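Local coordinates for protein probable thiol peroxidase (Chromobacterium violaceum, PDB 3KEB) that is probably a peroxidase-related redoxin with a thioredoxin-like fold, although its chain carries no thiol group to serve as a peroxidatic centre, at residues D40-L43 against E44-S47; L142-A145 against A146-H150; L67-L70 against R71-R75; A166-K169 against L170-G174. One frame throughout, in Å; residues are numbered along the deposited sequence. Where two conformers were deposited one is given.

Interaction 1: residues D40-L43 against E44-S47; sequences DAAL and ESFS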
ATOM      1  N   ASP A  40      11.775   3.647   9.513  1.00 17.52           N
ATOM      2  CA  ASP A  40      11.739   4.985   8.921  1.00 19.28           C
ATOM      3  C   ASP A  40      12.871   5.138   7.898  1.00 19.16           C
ATOM      4  O   ASP A  40      13.963   4.618   8.094  1.00 18.78           O
ATOM      5  CB  ASP A  40      11.815   6.056  10.007  1.00 19.42           C
ATOM      6  CG  ASP A  40      10.544   6.123  10.827  1.00 24.22           C
ATOM      7  OD1 ASP A  40       9.492   5.613  10.375  1.00 29.81           O
ATOM      8  OD2 ASP A  40      10.563   6.689  11.922  1.00 25.28           O
ATOM      9  N   ALA A  41      12.588   5.805   6.785  1.00 19.48           N
ATOM     10  CA  ALA A  41      13.587   6.008   5.718  1.00 19.59           C
ATOM     11  C   ALA A  41      13.516   7.482   5.314  1.00 20.35           C
ATOM     12  O   ALA A  41      12.446   7.986   4.974  1.00 21.03           O
ATOM     13  CB  ALA A  41      13.288   5.157   4.507  1.00 19.32           C
ATOM     14  N   ALA A  42      14.636   8.181   5.401  1.00 19.39           N
ATOM     15  CA  ALA A  42      14.723   9.547   4.923  1.00 18.73           C
ATOM     16  C   ALA A  42      15.904   9.626   3.950  1.00 18.69           C
ATOM     17  O   ALA A  42      16.647   8.648   3.775  1.00 17.83           O
ATOM     18  CB  ALA A  42      14.910  10.532   6.127  1.00 19.42           C
ATOM     19  N   LEU A  43      16.093  10.775   3.302  1.00 20.61           N
ATOM     20  CA  LEU A  43      17.298  10.976   2.466  1.00 22.54           C
ATOM     21  C   LEU A  43      18.570  10.666   3.214  1.00 23.58           C
ATOM     22  O   LEU A  43      19.445   9.951   2.720  1.00 24.26           O
ATOM     23  CB  LEU A  43      17.374  12.430   1.964  1.00 22.79           C
ATOM     24  CG  LEU A  43      16.615  12.661   0.675  1.00 24.02           C
ATOM     25  CD1 LEU A  43      16.740  14.147   0.273  1.00 24.09           C
ATOM     26  CD2 LEU A  43      17.120  11.759  -0.412  1.00 22.67           C
ATOM     27  N   GLU A  44      18.629  11.112   4.460  1.00 24.58           N
ATOM     28  CA  GLU A  44      19.782  10.826   5.332  1.00 26.52           C
ATOM     29  C   GLU A  44      20.040   9.360   5.537  1.00 25.93           C
ATOM     30  O   GLU A  44      21.123   9.002   5.929  1.00 26.25           O
ATOM     31  CB  GLU A  44      19.586  11.453   6.716  1.00 27.76           C
ATOM     32  CG  GLU A  44      19.631  12.972   6.696  1.00 32.30           C
ATOM     33  CD  GLU A  44      18.530  13.598   5.846  1.00 36.61           C
ATOM     34  OE1 GLU A  44      17.341  13.141   5.902  1.00 36.09           O
ATOM     35  OE2 GLU A  44      18.875  14.540   5.092  1.00 39.19           O
ATOM     36  N   SER A  45      19.046   8.503   5.307  1.00 24.75           N
ATOM     37  CA  SER A  45      19.271   7.071   5.410  1.00 24.75           C
ATOM     38  C   SER A  45      20.216   6.570   4.329  1.00 24.72           C
ATOM     39  O   SER A  45      20.658   5.438   4.427  1.00 24.90           O
ATOM     40  CB  SER A  45      17.964   6.283   5.220  1.00 24.35           C
ATOM     41  OG  SER A  45      17.007   6.715   6.118  1.00 25.41           O
ATOM     42  N   PHE A  46      20.378   7.347   3.252  1.00 24.03           N
ATOM     43  CA  PHE A  46      21.185   6.988   2.090  1.00 24.07           C
ATOM     44  C   PHE A  46      22.262   8.038   1.946  1.00 24.88           C
ATOM     45  O   PHE A  46      22.441   8.647   0.898  1.00 25.41           O
ATOM     46  CB  PHE A  46      20.302   6.932   0.846  1.00 23.80           C
ATOM     47  CG  PHE A  46      19.072   6.108   1.044  1.00 21.63           C
ATOM     48  CD1 PHE A  46      19.161   4.733   1.073  1.00 20.62           C
ATOM     49  CD2 PHE A  46      17.853   6.699   1.302  1.00 23.91           C
ATOM     50  CE1 PHE A  46      18.055   3.951   1.294  1.00 20.86           C
ATOM     51  CE2 PHE A  46      16.723   5.909   1.498  1.00 22.69           C
ATOM     52  CZ  PHE A  46      16.840   4.529   1.516  1.00 19.93           C
ATOM     53  N   SER A  47      23.017   8.249   3.009  1.00 25.55           N
ATOM     54  CA  SER A  47      24.023   9.287   2.943  1.00 25.43           C
ATOM     55  C   SER A  47      25.293   8.785   2.235  1.00 23.57           C
ATOM     56  O   SER A  47      25.582   7.561   2.124  1.00 23.68           O
ATOM     57  CB  SER A  47      24.294   9.884   4.326  1.00 26.18           C
ATOM     58  OG  SER A  47      24.667   8.840   5.199  1.00 29.08           O
TER
HETATM   59  O   HOH W   1      14.545  13.295   3.949  1.00 22.91           O
HETATM   60  O   HOH W   2      21.439  11.560   1.450  1.00 26.52           O
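Ser45 turns its side chain back on Ala42, just after Ala41, which pairs with Leu33 through the backbone. Its CB lies 3.1 Å from Ala42 O, and chi1 of -55° swings OG to the side of its own backbone N, where OG accepts a nearly straight hydrogen bond from Ala42 N (Ala42 N to Ser45 OG 2.9 Å, 164° at the hydrogen). The backbone answers in the other direction: Ser45 N donates to Ala42 O over 2.9 Å, approaching from well above the carbonyl plane.

Phe46 N continues the 3-10 winding with a bond to Leu43 O, and the Phe46 ring slants past Ala42 O, its CD2 3.4 Å away. Across the turn, Glu44 folds at chi2 (62°) and brings OE1 to 3.6 Å from Ala42 CB; a water accepts from Leu43 N and gives a weak bond to this OE1. Leu43 and Phe46 both pack on Phe31. The N-H and C=O of Ala42 thus both find partners within one serine, and the turn is held by a side-chain bond as well as a main-chain one.

Interaction 2: residues L142-A145 against A146-H150; sequences LADA and ANVVH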
ATOM      1  N   LEU A 142      18.038  10.356 -11.275  1.00 13.15           N
ATOM      2  CA  LEU A 142      19.439  10.143 -10.956  1.00 13.14           C
ATOM      3  C   LEU A 142      19.922  11.366 -10.173  1.00 12.63           C
ATOM      4  O   LEU A 142      19.858  12.515 -10.668  1.00 12.11           O
ATOM      5  CB  LEU A 142      20.274  10.022 -12.225  1.00 13.04           C
ATOM      6  CG  LEU A 142      21.784   9.984 -12.080  1.00 12.95           C
ATOM      7  CD1 LEU A 142      22.245   8.704 -11.368  1.00 12.96           C
ATOM      8  CD2 LEU A 142      22.453  10.221 -13.485  1.00 13.30           C
ATOM      9  N   ALA A 143      20.456  11.093  -8.977  1.00 12.73           N
ATOM     10  CA  ALA A 143      21.005  12.150  -8.078  1.00 12.50           C
ATOM     11  C   ALA A 143      22.374  11.741  -7.589  1.00 13.52           C
ATOM     12  O   ALA A 143      22.663  10.536  -7.411  1.00 12.94           O
ATOM     13  CB  ALA A 143      20.077  12.416  -6.877  1.00 12.53           C
ATOM     14  N   ASP A 144      23.246  12.719  -7.424  1.00 13.09           N
ATOM     15  CA  ASP A 144      24.567  12.450  -6.869  1.00 13.52           C
ATOM     16  C   ASP A 144      24.550  12.323  -5.339  1.00 12.55           C
ATOM     17  O   ASP A 144      23.493  12.379  -4.709  1.00 12.92           O
ATOM     18  CB  ASP A 144      25.571  13.482  -7.361  1.00 13.13           C
ATOM     19  CG  ASP A 144      25.249  14.895  -6.952  1.00 15.07           C
ATOM     20  OD1 ASP A 144      24.599  15.108  -5.906  1.00 14.51           O
ATOM     21  OD2 ASP A 144      25.719  15.803  -7.702  1.00 14.62           O
ATOM     22  N   ALA A 145      25.719  12.208  -4.726  1.00 13.07           N
ATOM     23  CA  ALA A 145      25.783  11.980  -3.302  1.00 13.62           C
ATOM     24  C   ALA A 145      25.382  13.231  -2.508  1.00 15.02           C
ATOM     25  O   ALA A 145      24.989  13.109  -1.341  1.00 15.25           O
ATOM     26  CB  ALA A 145      27.175  11.513  -2.893  1.00 15.01           C
ATOM     27  N   ALA A 146      25.407  14.409  -3.160  1.00 13.63           N
ATOM     28  CA  ALA A 146      24.891  15.647  -2.575  1.00 13.66           C
ATOM     29  C   ALA A 146      23.363  15.818  -2.748  1.00 13.02           C
ATOM     30  O   ALA A 146      22.797  16.867  -2.396  1.00 12.92           O
ATOM     31  CB  ALA A 146      25.641  16.883  -3.234  1.00 13.70           C
ATOM     32  N   ASN A 147      22.719  14.811  -3.310  1.00 12.83           N
ATOM     33  CA  ASN A 147      21.295  14.810  -3.657  1.00 12.87           C
ATOM     34  C   ASN A 147      20.892  15.866  -4.669  1.00 12.99           C
ATOM     35  O   ASN A 147      19.760  16.283  -4.725  1.00 13.73           O
ATOM     36  CB  ASN A 147      20.409  14.846  -2.400  1.00 13.32           C
ATOM     37  CG  ASN A 147      20.643  13.634  -1.516  1.00 13.81           C
ATOM     38  OD1 ASN A 147      20.834  12.463  -2.024  1.00 15.79           O
ATOM     39  ND2 ASN A 147      20.728  13.872  -0.228  1.00 12.83           N
ATOM     40  N   VAL A 148      21.828  16.242  -5.533  1.00 11.95           N
ATOM     41  CA  VAL A 148      21.516  17.079  -6.677  1.00 11.18           C
ATOM     42  C   VAL A 148      21.124  16.201  -7.841  1.00 10.13           C
ATOM     43  O   VAL A 148      21.802  15.199  -8.155  1.00 10.51           O
ATOM     44  CB  VAL A 148      22.707  17.986  -7.045  1.00 10.53           C
ATOM     45  CG1 VAL A 148      22.476  18.639  -8.383  1.00  9.40           C
ATOM     46  CG2 VAL A 148      22.888  19.012  -5.958  1.00 11.46           C
ATOM     47  N   VAL A 149      20.034  16.597  -8.512  1.00 10.93           N
ATOM     48  CA  VAL A 149      19.493  15.863  -9.658  1.00 11.06           C
ATOM     49  C   VAL A 149      20.327  16.092 -10.922  1.00 12.12           C
ATOM     50  O   VAL A 149      20.601  17.249 -11.286  1.00 13.13           O
ATOM     51  CB  VAL A 149      18.007  16.259  -9.897  1.00 11.13           C
ATOM     52  CG1 VAL A 149      17.396  15.551 -11.133  1.00 12.87           C
ATOM     53  CG2 VAL A 149      17.148  15.863  -8.681  1.00 11.66           C
ATOM     54  N   HIS A 150      20.744  14.993 -11.567  1.00 12.65           N
ATOM     55  CA  HIS A 150      21.461  15.033 -12.889  1.00 13.53           C
ATOM     56  C   HIS A 150      20.592  14.641 -14.098  1.00 13.61           C
ATOM     57  O   HIS A 150      20.829  15.074 -15.245  1.00 13.67           O
ATOM     58  CB  HIS A 150      22.682  14.100 -12.866  1.00 13.71           C
ATOM     59  CG  HIS A 150      23.787  14.582 -11.989  1.00 16.08           C
ATOM     60  ND1 HIS A 150      25.028  14.933 -12.473  1.00 21.94           N
ATOM     61  CD2 HIS A 150      23.831  14.792 -10.657  1.00 18.16           C
ATOM     62  CE1 HIS A 150      25.788  15.335 -11.473  1.00 22.21           C
ATOM     63  NE2 HIS A 150      25.082  15.264 -10.360  1.00 22.05           N
TER
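Asp144 and His150 face each other across the neck of a tight hairpin, and their side chains are hydrogen-bonded. His150 NE2 donates to Asp144 OD2 over 2.8 Å at 169°; the oxygen lies in the imidazole plane, whereas the nitrogen stands above the carboxylate plane, the two planes being 71° apart. The same carboxylate serves the turn with its second oxygen. Asp144 CG sits between its own backbone N and carbonyl carbon (chi1 62°), which tips the group over the turn, and OD1 accepts from Val148 N at 3.0 Å and, weakly, from Ala146 N.

The main-chain bonds follow the hairpin. Asn147 N closes a type I turn on Asp144 O. Asp144 N then donates to Val148 O, and His150 N to Leu142 O at 2.8 Å, so that these bonds bracket the non-hydrogen-bonded antiparallel pair Ala143 and Val149. Between them, the CA of Ala143 comes to 3.2 Å from Val148 O in a CA-H...O contact.

Apolar contact is slight: Leu142 CD2 rests 3.9 Å from His150 CB, and the leucine goes on to pack against Ile167 and Leu171 of helix 164-177. Lys24 NZ donates to His150 O, and Asn147 shares a backbone bond with Leu28, so the loop before strand 32-35 lines the second arm. With Asn147 in the left-handed backbone region, the turn is a type I turn with a G1 beta bulge, a 3:5 hairpin joining strand 139-143 to 149-154, the outermost strand of the thioredoxin-like sheet on this side within this chain.

Interaction 3: residues L67-L70 against R71-R75; sequences LLLL and RETRR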
ATOM      1  N   LEU A  67       7.431  -5.121 -12.089  1.00 13.32           N
ATOM      2  CA  LEU A  67       8.617  -5.904 -11.978  1.00 13.42           C
ATOM      3  C   LEU A  67       9.447  -5.929 -13.258  1.00 12.84           C
ATOM      4  O   LEU A  67      10.668  -6.042 -13.174  1.00 12.17           O
ATOM      5  CB  LEU A  67       8.307  -7.330 -11.520  1.00 14.92           C
ATOM      6  CG  LEU A  67       7.869  -7.430 -10.047  1.00 15.16           C
ATOM      7  CD1 LEU A  67       7.728  -8.986  -9.763  1.00 19.38           C
ATOM      8  CD2 LEU A  67       8.792  -6.786  -9.032  1.00 16.06           C
ATOM      9  N   LEU A  68       8.825  -5.850 -14.431  1.00 12.43           N
ATOM     10  CA  LEU A  68       9.645  -5.871 -15.678  1.00 13.28           C
ATOM     11  C   LEU A  68      10.518  -4.635 -15.779  1.00 13.85           C
ATOM     12  O   LEU A  68      11.702  -4.701 -16.079  1.00 11.75           O
ATOM     13  CB  LEU A  68       8.725  -5.979 -16.887  1.00 13.21           C
ATOM     14  CG  LEU A  68       9.353  -5.998 -18.246  1.00 16.42           C
ATOM     15  CD1 LEU A  68      10.069  -7.347 -18.415  1.00 16.56           C
ATOM     16  CD2 LEU A  68       8.221  -5.832 -19.291  1.00 17.33           C
ATOM     17  N   LEU A  69       9.917  -3.469 -15.536  1.00  9.81           N
ATOM     18  CA  LEU A  69      10.670  -2.247 -15.517  1.00 12.65           C
ATOM     19  C   LEU A  69      11.740  -2.213 -14.451  1.00 12.06           C
ATOM     20  O   LEU A  69      12.832  -1.629 -14.676  1.00 12.27           O
ATOM     21  CB  LEU A  69       9.724  -1.080 -15.257  1.00 10.15           C
ATOM     22  CG  LEU A  69      10.331   0.361 -15.232  1.00 16.00           C
ATOM     23  CD1 LEU A  69      10.917   0.767 -16.515  1.00 15.14           C
ATOM     24  CD2 LEU A  69       9.268   1.364 -14.861  1.00 15.01           C
ATOM     25  N   LEU A  70      11.421  -2.765 -13.293  1.00 11.22           N
ATOM     26  CA  LEU A  70      12.418  -2.884 -12.251  1.00 13.02           C
ATOM     27  C   LEU A  70      13.587  -3.734 -12.754  1.00 14.30           C
ATOM     28  O   LEU A  70      14.731  -3.402 -12.484  1.00 13.29           O
ATOM     29  CB  LEU A  70      11.851  -3.510 -10.981  1.00 12.55           C
ATOM     30  CG  LEU A  70      12.797  -3.585  -9.761  1.00 14.78           C
ATOM     31  CD1 LEU A  70      13.458  -2.198  -9.492  1.00 13.88           C
ATOM     32  CD2 LEU A  70      12.034  -4.072  -8.538  1.00 16.05           C
ATOM     33  N   ARG A  71      13.268  -4.845 -13.434  1.00 14.37           N
ATOM     34  CA  ARG A  71      14.277  -5.712 -13.946  1.00 14.43           C
ATOM     35  C   ARG A  71      15.203  -4.987 -14.944  1.00 14.61           C
ATOM     36  O   ARG A  71      16.446  -5.182 -14.931  1.00 13.43           O
ATOM     37  CB  ARG A  71      13.644  -6.945 -14.611  1.00 15.96           C
ATOM     38  CG  ARG A  71      14.674  -7.973 -15.174  1.00 17.33           C
ATOM     39  CD  ARG A  71      14.052  -8.986 -16.175  1.00 21.25           C
ATOM     40  NE  ARG A  71      13.871  -8.371 -17.503  1.00 25.41           N
ATOM     41  CZ  ARG A  71      13.139  -8.892 -18.504  1.00 27.18           C
ATOM     42  NH1 ARG A  71      12.495 -10.046 -18.348  1.00 25.31           N
ATOM     43  NH2 ARG A  71      13.075  -8.264 -19.673  1.00 26.61           N
ATOM     44  N   GLU A  72      14.626  -4.198 -15.846  1.00 14.41           N
ATOM     45  CA  GLU A  72      15.427  -3.487 -16.856  1.00 14.52           C
ATOM     46  C   GLU A  72      16.350  -2.463 -16.164  1.00 12.55           C
ATOM     47  O   GLU A  72      17.468  -2.202 -16.579  1.00 11.58           O
ATOM     48  CB  GLU A  72      14.488  -2.806 -17.873  1.00 16.10           C
ATOM     49  CG  GLU A  72      13.742  -3.833 -18.675  1.00 18.98           C
ATOM     50  CD  GLU A  72      14.662  -4.759 -19.392  1.00 25.20           C
ATOM     51  OE1 GLU A  72      15.370  -4.230 -20.269  1.00 30.11           O
ATOM     52  OE2 GLU A  72      14.716  -5.977 -19.061  1.00 30.73           O
ATOM     53  N   THR A  73      15.852  -1.895 -15.102  1.00 12.76           N
ATOM     54  CA  THR A  73      16.600  -0.904 -14.316  1.00 14.08           C
ATOM     55  C   THR A  73      17.754  -1.627 -13.573  1.00 13.46           C
ATOM     56  O   THR A  73      18.862  -1.110 -13.555  1.00 14.52           O
ATOM     57  CB  THR A  73      15.700  -0.205 -13.269  1.00 14.29           C
ATOM     58  OG1 THR A  73      14.588   0.446 -13.899  1.00 15.48           O
ATOM     59  CG2 THR A  73      16.498   0.879 -12.478  1.00 15.59           C
ATOM     60  N   ARG A  74      17.494  -2.784 -12.971  1.00 13.71           N
ATOM     61  CA  ARG A  74      18.557  -3.600 -12.356  0.60 15.14           C
ATOM     62  C   ARG A  74      19.622  -3.964 -13.385  1.00 14.94           C
ATOM     63  O   ARG A  74      20.833  -3.866 -13.116  1.00 13.05           O
ATOM     64  CB  ARG A  74      17.995  -4.890 -11.732  0.60 16.33           C
ATOM     65  CG  ARG A  74      17.081  -4.606 -10.571  0.60 18.97           C
ATOM     66  CD  ARG A  74      16.558  -5.861  -9.830  0.60 21.14           C
ATOM     67  NE  ARG A  74      15.561  -6.662 -10.552  0.60 22.64           N
ATOM     68  CZ  ARG A  74      15.786  -7.889 -11.018  0.60 22.96           C
ATOM     69  NH1 ARG A  74      14.829  -8.532 -11.664  0.60 21.85           N
ATOM     70  NH2 ARG A  74      16.989  -8.457 -10.877  0.60 22.25           N
ATOM     71  N   ARG A  75      19.191  -4.389 -14.577  1.00 14.08           N
ATOM     72  CA  ARG A  75      20.121  -4.727 -15.622  1.00 14.84           C
ATOM     73  C   ARG A  75      20.990  -3.527 -16.055  1.00 13.77           C
ATOM     74  O   ARG A  75      22.224  -3.666 -16.234  1.00 12.39           O
ATOM     75  CB  ARG A  75      19.438  -5.364 -16.842  1.00 16.47           C
ATOM     76  CG  ARG A  75      19.007  -6.814 -16.564  1.00 22.48           C
ATOM     77  CD  ARG A  75      18.044  -7.304 -17.613  1.00 29.93           C
ATOM     78  NE  ARG A  75      17.627  -8.701 -17.417  1.00 34.36           N
ATOM     79  CZ  ARG A  75      16.946  -9.391 -18.325  1.00 37.86           C
ATOM     80  NH1 ARG A  75      16.634  -8.820 -19.495  1.00 40.13           N
ATOM     81  NH2 ARG A  75      16.609 -10.655 -18.087  1.00 40.60           N
TER
HETATM   82  O   HOH W   3      12.420  -7.056 -11.031  1.00 23.40           O
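Helix 67-77, the crossover of a beta-alpha-beta unit, carries Leu68 and Arg71 side by side on one flank, with their ends pointing the same way. Leu68 CD1 lies over one face of the Arg71 guanidinium, 3.4 Å from CZ and offset toward the rim, while Arg75 NH2 covers the opposite face. The flat group is therefore sandwiched between a methyl and a second guanidinium. Its edge is taken by Glu72: Arg71 is bent at chi3 (78°), which turns NE and NH2 side-on to the single oxygen OE2, and both nitrogens donate to it in the guanidinium plane, NE at 3.0 Å and NH2 at 2.9 Å from Glu72 OE2. Arg75 NH1 adds only charge to this oxygen, and the shared carboxylate probably offsets the closeness of the two arginines.

On another side of the helix Thr73 bends its hydroxyl back to the main chain. Thr73 OG1 donates to Leu69 O at 2.8 Å, while Thr73 N reaches this carbonyl from the other face of its plane at 3.1 Å, so one oxygen satisfies two donors. Thr73 sits over Leu52 and Val54 of strand 51-55 and Leu85 of strand 84-89, Leu70 packs on Leu85 and Val87, and Phe164 at the start of helix 164-177 touches Glu72 and Thr73.

Interaction 4: residues A166-K169 against L170-G174; sequences AIEK and LLQEG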
ATOM      1  N   ALA A 166      20.049   7.572 -22.393  1.00 15.35           N
ATOM      2  CA  ALA A 166      20.318   8.952 -21.984  1.00 15.11           C
ATOM      3  C   ALA A 166      21.044   9.054 -20.630  1.00 15.11           C
ATOM      4  O   ALA A 166      21.966   9.869 -20.442  1.00 14.15           O
ATOM      5  CB  ALA A 166      18.995   9.748 -21.927  1.00 16.73           C
ATOM      6  N   ILE A 167      20.610   8.233 -19.680  1.00 15.14           N
ATOM      7  CA  ILE A 167      21.252   8.164 -18.357  1.00 14.00           C
ATOM      8  C   ILE A 167      22.699   7.647 -18.505  1.00 14.08           C
ATOM      9  O   ILE A 167      23.641   8.233 -17.944  1.00 13.26           O
ATOM     10  CB  ILE A 167      20.436   7.283 -17.369  1.00 13.81           C
ATOM     11  CG1 ILE A 167      18.984   7.769 -17.273  1.00 16.08           C
ATOM     12  CG2 ILE A 167      21.134   7.239 -16.011  1.00 12.82           C
ATOM     13  CD1 ILE A 167      18.045   6.914 -16.347  1.00 12.48           C
ATOM     14  N   GLU A 168      22.891   6.564 -19.256  1.00 13.98           N
ATOM     15  CA  GLU A 168      24.257   6.052 -19.564  1.00 14.93           C
ATOM     16  C   GLU A 168      25.192   7.154 -20.097  1.00 15.11           C
ATOM     17  O   GLU A 168      26.336   7.283 -19.685  1.00 15.37           O
ATOM     18  CB  GLU A 168      24.187   4.919 -20.591  1.00 14.97           C
ATOM     19  CG  GLU A 168      25.524   4.263 -21.031  1.00 16.15           C
ATOM     20  CD  GLU A 168      26.156   3.332 -19.989  1.00 21.38           C
ATOM     21  OE1 GLU A 168      25.463   2.755 -19.097  1.00 23.02           O
ATOM     22  OE2 GLU A 168      27.389   3.169 -20.073  1.00 24.98           O
ATOM     23  N   LYS A 169      24.693   7.970 -21.016  1.00 15.96           N
ATOM     24  CA  LYS A 169      25.543   8.978 -21.639  1.00 16.03           C
ATOM     25  C   LYS A 169      26.006   9.996 -20.575  1.00 15.87           C
ATOM     26  O   LYS A 169      27.188  10.373 -20.540  1.00 15.76           O
ATOM     27  CB  LYS A 169      24.762   9.626 -22.789  1.00 16.87           C
ATOM     28  CG  LYS A 169      25.502  10.607 -23.618  1.00 20.76           C
ATOM     29  CD  LYS A 169      24.642  11.033 -24.838  1.00 26.47           C
ATOM     30  CE  LYS A 169      25.269  12.226 -25.557  1.00 29.26           C
ATOM     31  NZ  LYS A 169      26.646  11.880 -25.984  1.00 32.56           N
ATOM     32  N   LEU A 170      25.104  10.401 -19.687  1.00 14.93           N
ATOM     33  CA  LEU A 170      25.466  11.304 -18.582  1.00 16.51           C
ATOM     34  C   LEU A 170      26.468  10.702 -17.609  1.00 17.22           C
ATOM     35  O   LEU A 170      27.423  11.376 -17.190  1.00 17.06           O
ATOM     36  CB  LEU A 170      24.231  11.755 -17.812  1.00 15.96           C
ATOM     37  CG  LEU A 170      23.330  12.733 -18.568  1.00 18.52           C
ATOM     38  CD1 LEU A 170      21.999  12.857 -17.814  1.00 20.64           C
ATOM     39  CD2 LEU A 170      23.960  14.134 -18.823  1.00 18.78           C
ATOM     40  N   LEU A 171      26.278   9.424 -17.267  1.00 16.20           N
ATOM     41  CA  LEU A 171      27.200   8.774 -16.367  1.00 16.66           C
ATOM     42  C   LEU A 171      28.569   8.599 -17.022  1.00 17.34           C
ATOM     43  O   LEU A 171      29.590   8.768 -16.354  1.00 17.48           O
ATOM     44  CB  LEU A 171      26.660   7.430 -15.878  1.00 16.54           C
ATOM     45  CG  LEU A 171      25.370   7.474 -15.005  1.00 15.81           C
ATOM     46  CD1 LEU A 171      24.752   6.105 -14.973  1.00 17.36           C
ATOM     47  CD2 LEU A 171      25.670   7.985 -13.535  1.00 16.21           C
ATOM     48  N   GLN A 172      28.613   8.246 -18.301  1.00 18.32           N
ATOM     49  CA  GLN A 172      29.896   8.083 -19.016  0.60 19.18           C
ATOM     50  C   GLN A 172      30.622   9.427 -19.119  1.00 20.24           C
ATOM     51  O   GLN A 172      31.841   9.490 -18.995  1.00 19.11           O
ATOM     52  CB  GLN A 172      29.678   7.517 -20.428  0.60 19.37           C
ATOM     53  CG  GLN A 172      29.194   6.065 -20.498  0.60 19.92           C
ATOM     54  CD  GLN A 172      28.882   5.606 -21.924  0.60 23.22           C
ATOM     55  OE1 GLN A 172      28.879   4.403 -22.235  0.60 24.57           O
ATOM     56  NE2 GLN A 172      28.587   6.565 -22.792  0.60 26.18           N
ATOM     57  N   GLU A 173      29.853  10.493 -19.373  1.00 21.90           N
ATOM     58  CA  GLU A 173      30.409  11.839 -19.502  0.60 23.81           C
ATOM     59  C   GLU A 173      31.043  12.270 -18.159  1.00 24.97           C
ATOM     60  O   GLU A 173      32.167  12.805 -18.142  1.00 24.73           O
ATOM     61  CB  GLU A 173      29.344  12.830 -20.035  0.60 23.84           C
ATOM     62  CG  GLU A 173      29.454  13.113 -21.549  0.60 25.41           C
ATOM     63  CD  GLU A 173      28.117  13.439 -22.290  0.60 26.84           C
ATOM     64  OE1 GLU A 173      28.095  13.263 -23.531  0.60 24.80           O
ATOM     65  OE2 GLU A 173      27.104  13.864 -21.674  0.60 27.05           O
ATOM     66  N   GLY A 174      30.356  12.005 -17.046  1.00 26.35           N
ATOM     67  CA  GLY A 174      30.900  12.269 -15.715  1.00 28.34           C
ATOM     68  C   GLY A 174      32.176  11.472 -15.442  1.00 29.96           C
ATOM     69  O   GLY A 174      33.183  12.033 -15.027  1.00 30.56           O
TER
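Ile167 CG2 touches Leu171 CD1 at 3.9 Å on the side of helix 164-177 turned to the sheet, the two side chains lying alongside and pointing the same way. Elsewhere on the helix Lys169 and Glu173 are joined by a tentative hydrogen-bonded salt bridge, Lys169 NZ to Glu173 OE1 at 3.2 Å. The lysine chain runs nearly straight to CE and kinks only at its last torsion (chi4 58°), which swings NZ toward the carboxylate; it meets OE1 on the syn side, 26° out of the carboxylate plane. Glu173 is modelled in two conformers, so the bridge is less certain than the backbone bonds.

Both pairs are i to i+4 neighbours of an alpha-helix, set by successive backbone bonds. Gln172 N to Glu168 O is 2.8 Å, Leu171 N to Ile167 O 3.0 Å and Glu173 N to Lys169 O 2.9 Å, whereas Leu170 N to Ala166 O is longer at 3.3 Å.

Farther out, Asp163 OD1 accepts from Ala166 N near the start of the helix. The carboxylate of Glu168 has its main polar partner in Trp80, whose NE1 donates to OE1, and the Trp80 side chain touches Leu171 and Gln172. Phe76 of helix 67-77 meets Ile167, Glu168 and Leu171, while Tyr151 of strand 149-154 packs against Ala166, Ile167 and Leu170.

Interactions 2 and 4 form one packed region, their centres 13 Å apart: Leu142 CD2 lies 3.9 Å from Leu171 CD2, and His150 O is 3.6 Å from Leu170 CD1, so the hairpin leans on helix 164-177. Interaction 1 also touches the hairpin, with Leu43 CD1 4.0 Å from Asn147 ND2, although strands 40-42 and 149-154 are the outermost strands of the seven-stranded sheet in this chain. Interaction 3 stands apart, its nearest atoms about 7 Å from interaction 4 and about 13 Å from interaction 1. Phe164 nonetheless joins helix 67-77 to helix 164-177, the helix of interaction 4. No catalytic residue can be assigned to these contacts.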